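Local coordinates for receptor-like protein kinase ANXUR1 (Arabidopsis thaliana, PDB 6FIG), which is a receptor-like kinase acting in plant reproduction, whose ectodomain of tandem malectin-like modules probably senses signals at the cell surface, at residues Ile35-Thr40 / Ala55-Ala60; Leu78-Ser83 / Ser106-Ala111; Asn231-Asn236 / Gly322-Pro327; Lys293-Val298 / Gly355-Tyr360. One frame throughout, in Å; residues are numbered along the deposited sequence. Where two conformers were deposited one is given.

The four contacts fall into two pairs on opposite sides of the chain's centre. Interactions 1 and 2, with centres about 12 Å apart, touch where Ala39 CB packs 3.7 Å from Tyr81 CE2. Both lie near a calcium ion that Asn154 helps to bind: the side chain of Ala55 is about 6 Å from a bound calcium and that of Phe80 about 10 Å. Interaction 2 also carries the glycan on Asn107. Interactions 3 and 4 have centres about 19 Å apart and do not touch, but their segments alternate along the chain, so the loops they join are interleaved. The centres of interactions 1 and 4 are about 58 Å apart.

Interaction 1 (Ile35-Thr40 / Ala55-Ala60); sequences IHATAT and ARIFTA
Residues Ile35-Ala37 and Ala55-Ile57 pair as antiparallel strands at a sheet edge in the first malectin-like domain, strongly skewed, with 128° between the directions of the short segments. The Ala37-Ala55 pair is closed by two hydrogen bonds: Ala55 N reaches Ala37 O at 2.8 Å in the carbonyl plane, whereas Ala37 N meets Ala55 O at 2.9 Å from above the plane. Further along, Ile57 N donates to Ile35 O at 3.1 Å, nearly on the C=O axis. On the face bearing Ala37, Ala55 and Ile57, the CG1 branch of Ile57, set anti to the carbonyl carbon, comes within 3.8 Å of Ala37 CB. The other face belongs to the non-hydrogen-bonded pair His36 and Arg56, whose side chains run side by side. His36 has CG anti to the carbonyl carbon, and its CD2/NE2 edge meets Arg56. Arg56 leaves with CG anti to the backbone N (chi1 -173°), then bends at chi3, bringing its guanidinium to that edge with the two planes 77° apart. His36 NE2 and Arg56 NH2 are 3.1 Å apart. The guanidinium is held independently, by a salt bridge from NE to Asp25 and a hydrogen bond from NH1 to Ser34 OG. Strand 54-58 is flanked on its other edge by strand 151-161, where Ala55 packs on the calcium ligand Asn154, while Arg56 lies against Leu29 of strand 29-31 and Tyr64 of strand 62-67.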
loop_
_atom_site.group_PDB
_atom_site.type_symbol
_atom_site.label_atom_id
_atom_site.label_comp_id
_atom_site.label_asym_id
_atom_site.label_seq_id
_atom_site.Cartn_x
_atom_site.Cartn_y
_atom_site.Cartn_z
ATOM N N ILE A 35 19.831 19.775 -13.644
ATOM C CA ILE A 35 19.770 18.835 -14.755
ATOM C C ILE A 35 19.720 17.406 -14.241
ATOM O O ILE A 35 20.126 17.122 -13.095
ATOM C CB ILE A 35 20.960 18.967 -15.726
ATOM C CG1 ILE A 35 22.297 18.766 -14.990
ATOM C CG2 ILE A 35 20.867 20.296 -16.475
ATOM C CD1 ILE A 35 23.487 18.724 -15.926
ATOM N N HIS A 36 19.198 16.527 -15.097
ATOM C CA HIS A 36 19.222 15.072 -14.893
ATOM C C HIS A 36 20.640 14.583 -15.110
ATOM O O HIS A 36 21.362 15.128 -15.965
ATOM C CB HIS A 36 18.345 14.356 -15.931
ATOM C CG HIS A 36 16.879 14.634 -15.805
ATOM N ND1 HIS A 36 15.930 13.912 -16.498
ATOM C CD2 HIS A 36 16.197 15.550 -15.079
ATOM C CE1 HIS A 36 14.728 14.374 -16.208
ATOM N NE2 HIS A 36 14.862 15.368 -15.351
ATOM N N ALA A 37 21.040 13.551 -14.386
ATOM C CA ALA A 37 22.320 12.902 -14.615
ATOM C C ALA A 37 22.203 11.420 -14.346
ATOM O O ALA A 37 21.453 10.999 -13.474
ATOM C CB ALA A 37 23.405 13.512 -13.746
ATOM N N THR A 38 22.958 10.631 -15.101
ATOM C CA THR A 38 23.038 9.200 -14.872
ATOM C C THR A 38 24.439 8.869 -14.378
ATOM O O THR A 38 25.438 9.373 -14.925
ATOM C CB THR A 38 22.708 8.418 -16.155
ATOM O OG1 THR A 38 21.483 8.928 -16.705
ATOM C CG2 THR A 38 22.547 6.921 -15.857
ATOM N N ALA A 39 24.509 8.019 -13.354
ATOM C CA ALA A 39 25.789 7.600 -12.784
ATOM C C ALA A 39 26.607 6.830 -13.822
ATOM O O ALA A 39 26.040 6.070 -14.603
ATOM C CB ALA A 39 25.578 6.729 -11.570
ATOM N N THR A 40 27.923 7.036 -13.814
ATOM C CA THR A 40 28.832 6.363 -14.762
ATOM C C THR A 40 29.044 4.870 -14.464
ATOM O O THR A 40 29.429 4.113 -15.358
ATOM C CB THR A 40 30.235 7.025 -14.789
ATOM O OG1 THR A 40 30.750 7.107 -13.450
ATOM C CG2 THR A 40 30.167 8.412 -15.392
ATOM N N ALA A 55 20.186 10.823 -10.975
ATOM C CA ALA A 55 20.207 11.884 -9.987
ATOM C C ALA A 55 19.763 13.176 -10.605
ATOM O O ALA A 55 19.744 13.326 -11.823
ATOM C CB ALA A 55 21.603 12.029 -9.393
ATOM N N ARG A 56 19.381 14.102 -9.741
ATOM C CA ARG A 56 19.280 15.493 -10.109
ATOM C C ARG A 56 20.464 16.190 -9.439
ATOM O O ARG A 56 20.759 15.918 -8.279
ATOM C CB ARG A 56 17.958 16.070 -9.620
ATOM C CG ARG A 56 17.721 17.477 -10.118
ATOM C CD ARG A 56 16.305 17.944 -9.893
ATOM N NE ARG A 56 15.351 17.207 -10.718
ATOM C CZ ARG A 56 15.121 17.400 -12.014
ATOM N NH1 ARG A 56 15.786 18.314 -12.722
ATOM N NH2 ARG A 56 14.202 16.644 -12.611
ATOM N N ILE A 57 21.101 17.107 -10.156
ATOM C CA ILE A 57 22.295 17.804 -9.687
ATOM C C ILE A 57 21.955 19.296 -9.554
ATOM O O ILE A 57 21.411 19.885 -10.489
ATOM C CB ILE A 57 23.462 17.656 -10.686
ATOM C CG1 ILE A 57 23.673 16.185 -11.111
ATOM C CG2 ILE A 57 24.754 18.213 -10.089
ATOM C CD1 ILE A 57 24.029 15.237 -9.995
ATOM N N PHE A 58 22.269 19.876 -8.390
ATOM C CA PHE A 58 22.020 21.284 -8.088
ATOM C C PHE A 58 23.344 22.003 -7.885
ATOM O O PHE A 58 24.116 21.639 -7.004
ATOM C CB PHE A 58 21.180 21.438 -6.805
ATOM C CG PHE A 58 19.898 20.664 -6.808
ATOM C CD1 PHE A 58 18.901 20.985 -7.705
ATOM C CD2 PHE A 58 19.686 19.632 -5.892
ATOM C CE1 PHE A 58 17.696 20.298 -7.705
ATOM C CE2 PHE A 58 18.481 18.933 -5.893
ATOM C CZ PHE A 58 17.497 19.268 -6.807
ATOM N N THR A 59 23.603 23.040 -8.679
ATOM C CA THR A 59 24.810 23.870 -8.481
ATOM C C THR A 59 24.513 25.208 -7.811
ATOM O O THR A 59 25.406 26.028 -7.642
ATOM C CB THR A 59 25.563 24.076 -9.794
ATOM O OG1 THR A 59 24.706 24.744 -10.719
ATOM C CG2 THR A 59 25.979 22.737 -10.364
ATOM N N ALA A 60 23.256 25.394 -7.437
ATOM C CA ALA A 60 22.805 26.522 -6.629
ATOM C C ALA A 60 21.552 26.024 -5.895
ATOM O O ALA A 60 21.071 24.921 -6.176
ATOM C CB ALA A 60 22.520 27.738 -7.516
#

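Interaction 2 (Leu78-Ser83 / Ser106-Ala111); sequences LYFYPS and SNFSAA. With NAG (2-acetamido-2-deoxy-beta-D-glucopyranose), chain C.
Two sheets of the first malectin-like beta-sandwich face each other here, strand 73-80 lying in one and strand 102-108 in the other. At the end of the latter, a G1 beta bulge sets Asn107 and Phe108 together opposite Phe95 of the neighbouring strand, after which the chain enters helix 110-117. Across the interior, Phe80 and Phe108 meet tip to tip in an edge-to-face pair, centroids 5.0 Å apart and planes at 55°. Phe108 CE2 stands over the centre of the Phe80 ring, 3.8 Å from Phe80 CE2. Their torsions differ: Phe80 has CG anti to the carbonyl carbon (chi1 -59°), Phe108 anti to the backbone N (chi1 168°). Further along the chain, Phe80 CB lies 4.4 Å from Ala110 CB, and Pro82 rests on the first turn of the helix, with its CG 3.8 Å from Ala110 O and its CB 4.0 Å from Ala111 CA. Ser109 is the N-cap of that helix, its OG hydrogen-bonded to Ile112 N. Asn382 grips the same corner through Asn107 O and Ser109 N. At the bulge, the Asn107 side chain carries the N-linked glycan, bonded from ND2 to C1 of the NAG at 1.4 Å.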
loop_
_atom_site.group_PDB
_atom_site.type_symbol
_atom_site.label_atom_id
_atom_site.label_comp_id
_atom_site.label_asym_id
_atom_site.label_seq_id
_atom_site.Cartn_x
_atom_site.Cartn_y
_atom_site.Cartn_z
ATOM N N LEU A 78 15.640 10.249 1.986
ATOM C CA LEU A 78 16.528 10.823 0.984
ATOM C C LEU A 78 17.528 9.743 0.590
ATOM O O LEU A 78 18.216 9.180 1.455
ATOM C CB LEU A 78 17.261 12.032 1.553
ATOM C CG LEU A 78 16.356 13.134 2.112
ATOM C CD1 LEU A 78 17.186 14.234 2.703
ATOM C CD2 LEU A 78 15.420 13.703 1.050
ATOM N N TYR A 79 17.591 9.444 -0.707
ATOM C CA TYR A 79 18.448 8.387 -1.260
ATOM C C TYR A 79 19.628 9.023 -1.980
ATOM O O TYR A 79 19.428 9.890 -2.844
ATOM C CB TYR A 79 17.674 7.527 -2.268
ATOM C CG TYR A 79 16.557 6.678 -1.679
ATOM C CD1 TYR A 79 15.402 7.248 -1.156
ATOM C CD2 TYR A 79 16.664 5.286 -1.659
ATOM C CE1 TYR A 79 14.391 6.464 -0.607
ATOM C CE2 TYR A 79 15.652 4.485 -1.132
ATOM C CZ TYR A 79 14.517 5.075 -0.615
ATOM O OH TYR A 79 13.536 4.251 -0.097
ATOM N N PHE A 80 20.829 8.564 -1.656
ATOM C CA PHE A 80 22.050 9.074 -2.256
ATOM C C PHE A 80 22.946 7.945 -2.756
ATOM O O PHE A 80 23.167 6.959 -2.053
ATOM C CB PHE A 80 22.827 9.868 -1.221
ATOM C CG PHE A 80 22.078 11.034 -0.651
ATOM C CD1 PHE A 80 21.904 12.185 -1.388
ATOM C CD2 PHE A 80 21.542 10.976 0.644
ATOM C CE1 PHE A 80 21.220 13.266 -0.846
ATOM C CE2 PHE A 80 20.863 12.053 1.180
ATOM C CZ PHE A 80 20.706 13.203 0.439
ATOM N N TYR A 81 23.461 8.115 -3.967
ATOM C CA TYR A 81 24.427 7.193 -4.569
ATOM C C TYR A 81 25.604 8.035 -5.091
ATOM O O TYR A 81 25.537 8.532 -6.210
ATOM C CB TYR A 81 23.764 6.415 -5.705
ATOM C CG TYR A 81 24.706 5.491 -6.436
ATOM C CD1 TYR A 81 25.374 4.483 -5.754
ATOM C CD2 TYR A 81 24.925 5.616 -7.806
ATOM C CE1 TYR A 81 26.250 3.629 -6.418
ATOM C CE2 TYR A 81 25.795 4.762 -8.481
ATOM C CZ TYR A 81 26.452 3.769 -7.780
ATOM O OH TYR A 81 27.322 2.932 -8.466
ATOM N N PRO A 82 26.663 8.221 -4.274
ATOM C CA PRO A 82 27.786 9.021 -4.763
ATOM C C PRO A 82 28.482 8.349 -5.937
ATOM O O PRO A 82 28.813 7.169 -5.874
ATOM C CB PRO A 82 28.714 9.147 -3.547
ATOM C CG PRO A 82 28.283 8.106 -2.586
ATOM C CD PRO A 82 26.849 7.798 -2.872
ATOM N N SER A 83 28.672 9.116 -7.007
ATOM C CA SER A 83 29.326 8.650 -8.238
ATOM C C SER A 83 29.684 9.880 -9.062
ATOM O O SER A 83 29.439 11.009 -8.635
ATOM C CB SER A 83 28.388 7.744 -9.042
ATOM O OG SER A 83 29.043 7.173 -10.164
ATOM N N SER A 106 23.797 18.981 6.866
ATOM C CA SER A 106 24.554 20.234 6.834
ATOM C C SER A 106 26.007 19.883 6.588
ATOM O O SER A 106 26.542 18.995 7.271
ATOM C CB SER A 106 24.410 21.017 8.142
ATOM O OG SER A 106 25.155 22.234 8.124
ATOM N N ASN A 107 26.628 20.517 5.599
ATOM C CA ASN A 107 27.987 20.156 5.173
ATOM C C ASN A 107 28.139 18.657 4.869
ATOM O O ASN A 107 29.184 18.045 5.125
ATOM C CB ASN A 107 28.987 20.566 6.254
ATOM C CG ASN A 107 30.419 20.515 5.763
ATOM O OD1 ASN A 107 30.751 21.059 4.711
ATOM N ND2 ASN A 107 31.269 19.847 6.522
ATOM N N PHE A 108 27.094 18.090 4.294
ATOM C CA PHE A 108 26.969 16.650 4.101
ATOM C C PHE A 108 27.760 16.163 2.902
ATOM O O PHE A 108 27.538 16.623 1.773
ATOM C CB PHE A 108 25.499 16.306 3.935
ATOM C CG PHE A 108 25.239 14.909 3.450
ATOM C CD1 PHE A 108 25.629 13.812 4.216
ATOM C CD2 PHE A 108 24.570 14.692 2.241
ATOM C CE1 PHE A 108 25.374 12.528 3.787
ATOM C CE2 PHE A 108 24.324 13.399 1.794
ATOM C CZ PHE A 108 24.718 12.311 2.586
ATOM N N SER A 109 28.668 15.218 3.157
ATOM C CA SER A 109 29.442 14.545 2.123
ATOM C C SER A 109 28.951 13.112 2.029
ATOM O O SER A 109 29.278 12.271 2.882
ATOM C CB SER A 109 30.936 14.543 2.445
ATOM O OG SER A 109 31.663 13.797 1.466
ATOM N N ALA A 110 28.184 12.826 0.990
ATOM C CA ALA A 110 27.758 11.462 0.709
ATOM C C ALA A 110 28.957 10.537 0.449
ATOM O O ALA A 110 28.973 9.378 0.901
ATOM C CB ALA A 110 26.825 11.441 -0.483
ATOM N N ALA A 111 29.954 11.063 -0.255
ATOM C CA ALA A 111 31.157 10.299 -0.609
ATOM C C ALA A 111 31.874 9.815 0.650
ATOM O O ALA A 111 32.111 8.614 0.812
ATOM C CB ALA A 111 32.085 11.139 -1.472
HETATM C C1 NAG C . 32.676 19.691 6.216
HETATM C C2 NAG C . 33.515 20.468 7.219
HETATM C C3 NAG C . 35.000 20.152 7.056
HETATM C C4 NAG C . 35.246 18.648 7.019
HETATM C C5 NAG C . 34.375 18.004 5.947
HETATM C C6 NAG C . 34.521 16.485 5.876
HETATM C C7 NAG C . 32.486 22.633 7.777
HETATM C C8 NAG C . 32.369 24.067 7.358
HETATM N N2 NAG C . 33.277 21.885 7.007
HETATM O O3 NAG C . 35.747 20.750 8.118
HETATM O O4 NAG C . 36.638 18.442 6.713
HETATM O O5 NAG C . 33.006 18.303 6.226
HETATM O O6 NAG C . 34.075 15.889 7.097
HETATM O O7 NAG C . 31.909 22.213 8.757
#

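Interaction 3 (Asn231-Asn236 / Gly322-Pro327); sequences NNFRIN and GEKGIP
One direct hydrogen bond joins the loops 231-236 and 322-327: Asn236 N points at Gly325 O over 2.9 Å, almost straight (171° at the hydrogen), though the donor sits above the carbonyl plane. The same oxygen receives a CA-H...O contact from Ile235, and Asn236 O takes one in return from Ile326 CA at 3.6 Å. A water adds a second polar link, accepting from Asn236 ND2 at 3.3 Å and donating to Lys324 O at 2.7 Å. The acceptor loop is a type II beta turn from Glu323 to Ile326, closed by a weak bond, with Gly325 in its third position at positive phi. It lies between helix 317-321 and strand 327-336 of the second malectin-like module. Apolar packing follows the turn. Phe233, with CG anti to the backbone N (chi1 -171°), presents its ring edge to the glycine, CZ 3.5 Å from Gly325 CA, and the extended Lys324 side chain crosses that of Phe233 obliquely, CE 4.0 Å from CE1 of Phe233. Ile235 uses its CG2 branch, which meets Pro327 CG at 3.5 Å; both residues also pack on Tyr250 of helix 247-250. Arg234, whose end leads away from the other loop, makes a long, weak ion pair with Glu65 of the second subunit.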
loop_
_atom_site.group_PDB
_atom_site.type_symbol
_atom_site.label_atom_id
_atom_site.label_comp_id
_atom_site.label_asym_id
_atom_site.label_seq_id
_atom_site.Cartn_x
_atom_site.Cartn_y
_atom_site.Cartn_z
ATOM N N ASN A 231 5.901 -22.773 13.885
ATOM C CA ASN A 231 5.051 -22.609 12.708
ATOM C C ASN A 231 3.627 -22.286 13.165
ATOM O O ASN A 231 3.124 -22.898 14.110
ATOM C CB ASN A 231 5.040 -23.901 11.866
ATOM C CG ASN A 231 6.394 -24.213 11.243
ATOM O OD1 ASN A 231 7.238 -23.330 11.087
ATOM N ND2 ASN A 231 6.604 -25.479 10.882
ATOM N N ASN A 232 3.011 -21.301 12.519
ATOM C CA ASN A 232 1.643 -20.863 12.836
ATOM C C ASN A 232 1.476 -20.231 14.226
ATOM O O ASN A 232 0.352 -20.117 14.710
ATOM C CB ASN A 232 0.619 -22.002 12.656
ATOM C CG ASN A 232 0.693 -22.654 11.285
ATOM O OD1 ASN A 232 0.888 -21.980 10.268
ATOM N ND2 ASN A 232 0.518 -23.970 11.250
ATOM N N PHE A 233 2.573 -19.820 14.868
ATOM C CA PHE A 233 2.468 -19.014 16.083
ATOM C C PHE A 233 1.876 -17.660 15.693
ATOM O O PHE A 233 2.332 -17.066 14.721
ATOM C CB PHE A 233 3.837 -18.802 16.734
ATOM C CG PHE A 233 3.752 -18.170 18.094
ATOM C CD1 PHE A 233 3.472 -18.941 19.212
ATOM C CD2 PHE A 233 3.905 -16.806 18.250
ATOM C CE1 PHE A 233 3.375 -18.364 20.468
ATOM C CE2 PHE A 233 3.811 -16.220 19.503
ATOM C CZ PHE A 233 3.534 -17.001 20.610
ATOM N N ARG A 234 0.878 -17.183 16.447
ATOM C CA ARG A 234 0.211 -15.920 16.147
ATOM C C ARG A 234 0.671 -14.853 17.139
ATOM O O ARG A 234 0.772 -15.105 18.353
ATOM C CB ARG A 234 -1.329 -16.031 16.149
ATOM C CG ARG A 234 -1.997 -14.800 15.525
ATOM C CD ARG A 234 -3.523 -14.856 15.433
ATOM N NE ARG A 234 -4.101 -13.511 15.241
ATOM C CZ ARG A 234 -4.110 -12.811 14.096
ATOM N NH1 ARG A 234 -3.575 -13.303 12.976
ATOM N NH2 ARG A 234 -4.664 -11.592 14.061
ATOM N N ILE A 235 0.999 -13.689 16.592
ATOM C CA ILE A 235 1.314 -12.508 17.374
ATOM C C ILE A 235 -0.009 -11.815 17.658
ATOM O O ILE A 235 -0.724 -11.409 16.737
ATOM C CB ILE A 235 2.276 -11.557 16.630
ATOM C CG1 ILE A 235 3.574 -12.298 16.213
ATOM C CG2 ILE A 235 2.580 -10.328 17.490
ATOM C CD1 ILE A 235 4.341 -12.960 17.355
ATOM N N ASN A 236 -0.308 -11.656 18.935
ATOM C CA ASN A 236 -1.554 -11.093 19.404
ATOM C C ASN A 236 -1.379 -9.630 19.822
ATOM O O ASN A 236 -1.090 -9.321 20.972
ATOM C CB ASN A 236 -2.044 -11.943 20.581
ATOM C CG ASN A 236 -3.332 -11.443 21.166
ATOM O OD1 ASN A 236 -4.034 -10.642 20.552
ATOM N ND2 ASN A 236 -3.653 -11.925 22.386
ATOM N N GLY A 322 1.618 -9.856 30.164
ATOM C CA GLY A 322 0.612 -10.724 30.744
ATOM C C GLY A 322 0.442 -12.062 30.049
ATOM O O GLY A 322 -0.178 -12.932 30.617
ATOM N N GLU A 323 0.981 -12.258 28.843
ATOM C CA GLU A 323 0.750 -13.498 28.107
ATOM C C GLU A 323 1.774 -13.730 27.004
ATOM O O GLU A 323 2.242 -12.798 26.340
ATOM C CB GLU A 323 -0.663 -13.515 27.479
ATOM C CG GLU A 323 -1.177 -14.905 27.099
ATOM C CD GLU A 323 -2.530 -14.900 26.391
ATOM O OE1 GLU A 323 -3.211 -13.848 26.302
ATOM O OE2 GLU A 323 -2.909 -15.975 25.889
ATOM N N LYS A 324 2.089 -15.001 26.798
ATOM C CA LYS A 324 2.834 -15.446 25.628
ATOM C C LYS A 324 2.171 -14.936 24.356
ATOM O O LYS A 324 0.949 -14.970 24.226
ATOM C CB LYS A 324 2.841 -16.978 25.613
ATOM C CG LYS A 324 3.702 -17.641 24.561
ATOM C CD LYS A 324 3.394 -19.127 24.574
ATOM C CE LYS A 324 4.494 -19.944 23.946
ATOM N NZ LYS A 324 4.212 -21.382 24.211
ATOM N N GLY A 325 2.986 -14.458 23.424
ATOM C CA GLY A 325 2.507 -14.044 22.114
ATOM C C GLY A 325 2.030 -12.614 21.994
ATOM O O GLY A 325 1.734 -12.190 20.885
ATOM N N ILE A 326 1.984 -11.854 23.085
ATOM C CA ILE A 326 1.604 -10.426 23.015
ATOM C C ILE A 326 2.878 -9.608 22.802
ATOM O O ILE A 326 3.812 -9.705 23.604
ATOM C CB ILE A 326 0.855 -9.961 24.287
ATOM C CG1 ILE A 326 -0.488 -10.687 24.411
ATOM C CG2 ILE A 326 0.638 -8.454 24.298
ATOM C CD1 ILE A 326 -1.235 -10.432 25.697
ATOM N N PRO A 327 2.933 -8.806 21.722
ATOM C CA PRO A 327 4.091 -7.983 21.449
ATOM C C PRO A 327 4.024 -6.685 22.251
ATOM O O PRO A 327 2.953 -6.254 22.689
ATOM C CB PRO A 327 3.956 -7.686 19.952
ATOM C CG PRO A 327 2.477 -7.606 19.753
ATOM C CD PRO A 327 1.883 -8.621 20.700
HETATM O O HOH W 1 -1.327 -14.148 23.020
#

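Interaction 4 (Lys293-Val298 / Gly355-Tyr360); sequences KINQKV and GQPEYY
Gln296 closes a type II beta turn that begins at Lys293, and its side chain ties the turn to the loop 355-360. From CB the chain leaves with CG anti to the carbonyl carbon (chi1 -72°) and then extends, running beside Glu358, which points the same way. CG passes Glu358 OE2 at 3.5 Å. Beyond CD the amide divides its contacts: OE1 turns back across the turn to accept from Lys293 N at 2.8 Å, and also from Ser292 N, while NE2 donates to Glu358 OE2 at 2.9 Å in an almost straight bond (168°). The carboxylate oxygen is met from above its plane, whereas it lies in the plane of the amide. With both ends of the amide engaged, its rotation is fixed. A water donates to the same OE2 and weakly links it to Lys293 NZ.

The backbone adds two bonds, both in the carbonyl plane: Glu358 N to Asn295 O and Tyr359 N to Gln296 O, each 2.9 Å. Asn295, its CG anti to the backbone N, sends ND2 to Gly355 O at 2.9 Å, and Val298 CG2 packs on Pro357 CB at 3.8 Å. These loops lie at the outer end of the second malectin-like module: 293-298 is in the connection between strands 278-287 and 299-303, while the loop 355-360 is in that between strands 344-351 and 363-372.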
loop_
_atom_site.group_PDB
_atom_site.type_symbol
_atom_site.label_atom_id
_atom_site.label_comp_id
_atom_site.label_asym_id
_atom_site.label_seq_id
_atom_site.Cartn_x
_atom_site.Cartn_y
_atom_site.Cartn_z
ATOM N N LYS A 293 4.930 -17.814 31.648
ATOM C CA LYS A 293 4.582 -17.252 32.952
ATOM C C LYS A 293 5.552 -16.166 33.367
ATOM O O LYS A 293 6.697 -16.118 32.928
ATOM C CB LYS A 293 4.586 -18.334 34.025
ATOM C CG LYS A 293 3.580 -19.459 33.822
ATOM C CD LYS A 293 3.739 -20.523 34.905
ATOM C CE LYS A 293 4.986 -21.383 34.657
ATOM N NZ LYS A 293 5.188 -22.477 35.648
ATOM N N ILE A 294 5.063 -15.317 34.250
ATOM C CA ILE A 294 5.881 -14.333 34.903
ATOM C C ILE A 294 6.994 -15.035 35.699
ATOM O O ILE A 294 6.826 -16.162 36.212
ATOM C CB ILE A 294 5.016 -13.458 35.829
ATOM C CG1 ILE A 294 5.785 -12.238 36.296
ATOM C CG2 ILE A 294 4.476 -14.251 37.022
ATOM C CD1 ILE A 294 4.894 -11.232 36.992
ATOM N N ASN A 295 8.133 -14.356 35.772
ATOM C CA ASN A 295 9.274 -14.806 36.579
ATOM C C ASN A 295 9.933 -16.078 36.064
ATOM O O ASN A 295 10.592 -16.796 36.813
ATOM C CB ASN A 295 8.926 -14.952 38.066
ATOM C CG ASN A 295 10.135 -14.754 38.963
ATOM O OD1 ASN A 295 11.032 -13.988 38.635
ATOM N ND2 ASN A 295 10.164 -15.452 40.104
ATOM N N GLN A 296 9.787 -16.335 34.772
ATOM C CA GLN A 296 10.550 -17.355 34.110
ATOM C C GLN A 296 11.842 -16.818 33.553
ATOM O O GLN A 296 12.865 -17.457 33.697
ATOM C CB GLN A 296 9.722 -18.047 33.038
ATOM C CG GLN A 296 8.656 -18.962 33.630
ATOM C CD GLN A 296 7.997 -19.804 32.574
ATOM O OE1 GLN A 296 7.343 -19.258 31.697
ATOM N NE2 GLN A 296 8.163 -21.135 32.645
ATOM N N LYS A 297 11.786 -15.658 32.894
ATOM C CA LYS A 297 12.967 -14.992 32.340
ATOM C C LYS A 297 12.914 -13.530 32.750
ATOM O O LYS A 297 11.937 -12.837 32.458
ATOM C CB LYS A 297 13.015 -15.128 30.835
ATOM C CG LYS A 297 14.144 -14.358 30.158
ATOM C CD LYS A 297 14.216 -14.667 28.666
ATOM C CE LYS A 297 12.996 -14.163 27.910
ATOM N NZ LYS A 297 12.862 -14.849 26.609
ATOM N N VAL A 298 13.957 -13.102 33.443
ATOM C CA VAL A 298 14.003 -11.797 34.085
ATOM C C VAL A 298 15.417 -11.282 33.911
ATOM O O VAL A 298 16.379 -11.983 34.224
ATOM C CB VAL A 298 13.623 -11.928 35.572
ATOM C CG1 VAL A 298 13.635 -10.601 36.267
ATOM C CG2 VAL A 298 12.255 -12.584 35.721
ATOM N N GLY A 355 14.418 -12.013 42.646
ATOM C CA GLY A 355 13.148 -12.750 42.688
ATOM C C GLY A 355 13.218 -14.214 42.284
ATOM O O GLY A 355 12.177 -14.857 42.129
ATOM N N GLN A 356 14.430 -14.758 42.150
ATOM C CA GLN A 356 14.630 -16.181 41.947
ATOM C C GLN A 356 13.877 -16.683 40.705
ATOM O O GLN A 356 12.996 -17.542 40.797
ATOM C CB GLN A 356 14.228 -16.969 43.224
ATOM C CG GLN A 356 14.955 -16.572 44.519
ATOM C CD GLN A 356 14.636 -15.164 45.052
ATOM O OE1 GLN A 356 13.478 -14.819 45.366
ATOM N NE2 GLN A 356 15.680 -14.343 45.166
ATOM N N PRO A 357 14.211 -16.128 39.526
ATOM C CA PRO A 357 13.504 -16.530 38.316
ATOM C C PRO A 357 13.788 -17.982 37.938
ATOM O O PRO A 357 14.811 -18.532 38.351
ATOM C CB PRO A 357 14.055 -15.566 37.267
ATOM C CG PRO A 357 15.439 -15.256 37.743
ATOM C CD PRO A 357 15.311 -15.186 39.241
ATOM N N GLU A 358 12.886 -18.606 37.183
ATOM C CA GLU A 358 13.075 -20.008 36.786
ATOM C C GLU A 358 14.353 -20.214 35.982
ATOM O O GLU A 358 15.098 -21.180 36.228
ATOM C CB GLU A 358 11.884 -20.546 35.987
ATOM C CG GLU A 358 11.952 -22.058 35.794
ATOM C CD GLU A 358 10.742 -22.647 35.114
ATOM O OE1 GLU A 358 10.835 -23.823 34.691
ATOM O OE2 GLU A 358 9.703 -21.966 35.017
ATOM N N TYR A 359 14.603 -19.321 35.024
ATOM C CA TYR A 359 15.768 -19.380 34.173
ATOM C C TYR A 359 16.591 -18.119 34.365
ATOM O O TYR A 359 16.100 -17.114 34.898
ATOM C CB TYR A 359 15.346 -19.475 32.700
ATOM C CG TYR A 359 14.533 -20.700 32.382
ATOM C CD1 TYR A 359 15.153 -21.929 32.208
ATOM C CD2 TYR A 359 13.134 -20.637 32.252
ATOM C CE1 TYR A 359 14.414 -23.070 31.931
ATOM C CE2 TYR A 359 12.384 -21.772 31.956
ATOM C CZ TYR A 359 13.032 -22.987 31.793
ATOM O OH TYR A 359 12.343 -24.153 31.506
ATOM N N TYR A 360 17.828 -18.169 33.899
ATOM C CA TYR A 360 18.723 -17.021 33.890
ATOM C C TYR A 360 19.078 -16.741 32.437
ATOM O O TYR A 360 19.961 -17.371 31.873
ATOM C CB TYR A 360 19.948 -17.274 34.746
ATOM C CG TYR A 360 19.584 -17.472 36.196
ATOM C CD1 TYR A 360 19.221 -16.381 36.984
ATOM C CD2 TYR A 360 19.563 -18.740 36.773
ATOM C CE1 TYR A 360 18.872 -16.545 38.314
ATOM C CE2 TYR A 360 19.221 -18.903 38.114
ATOM C CZ TYR A 360 18.865 -17.787 38.859
ATOM O OH TYR A 360 18.507 -17.927 40.184
HETATM O O HOH W 2 7.969 -20.775 36.791
HETATM O O HOH W 3 16.328 -14.683 33.744
#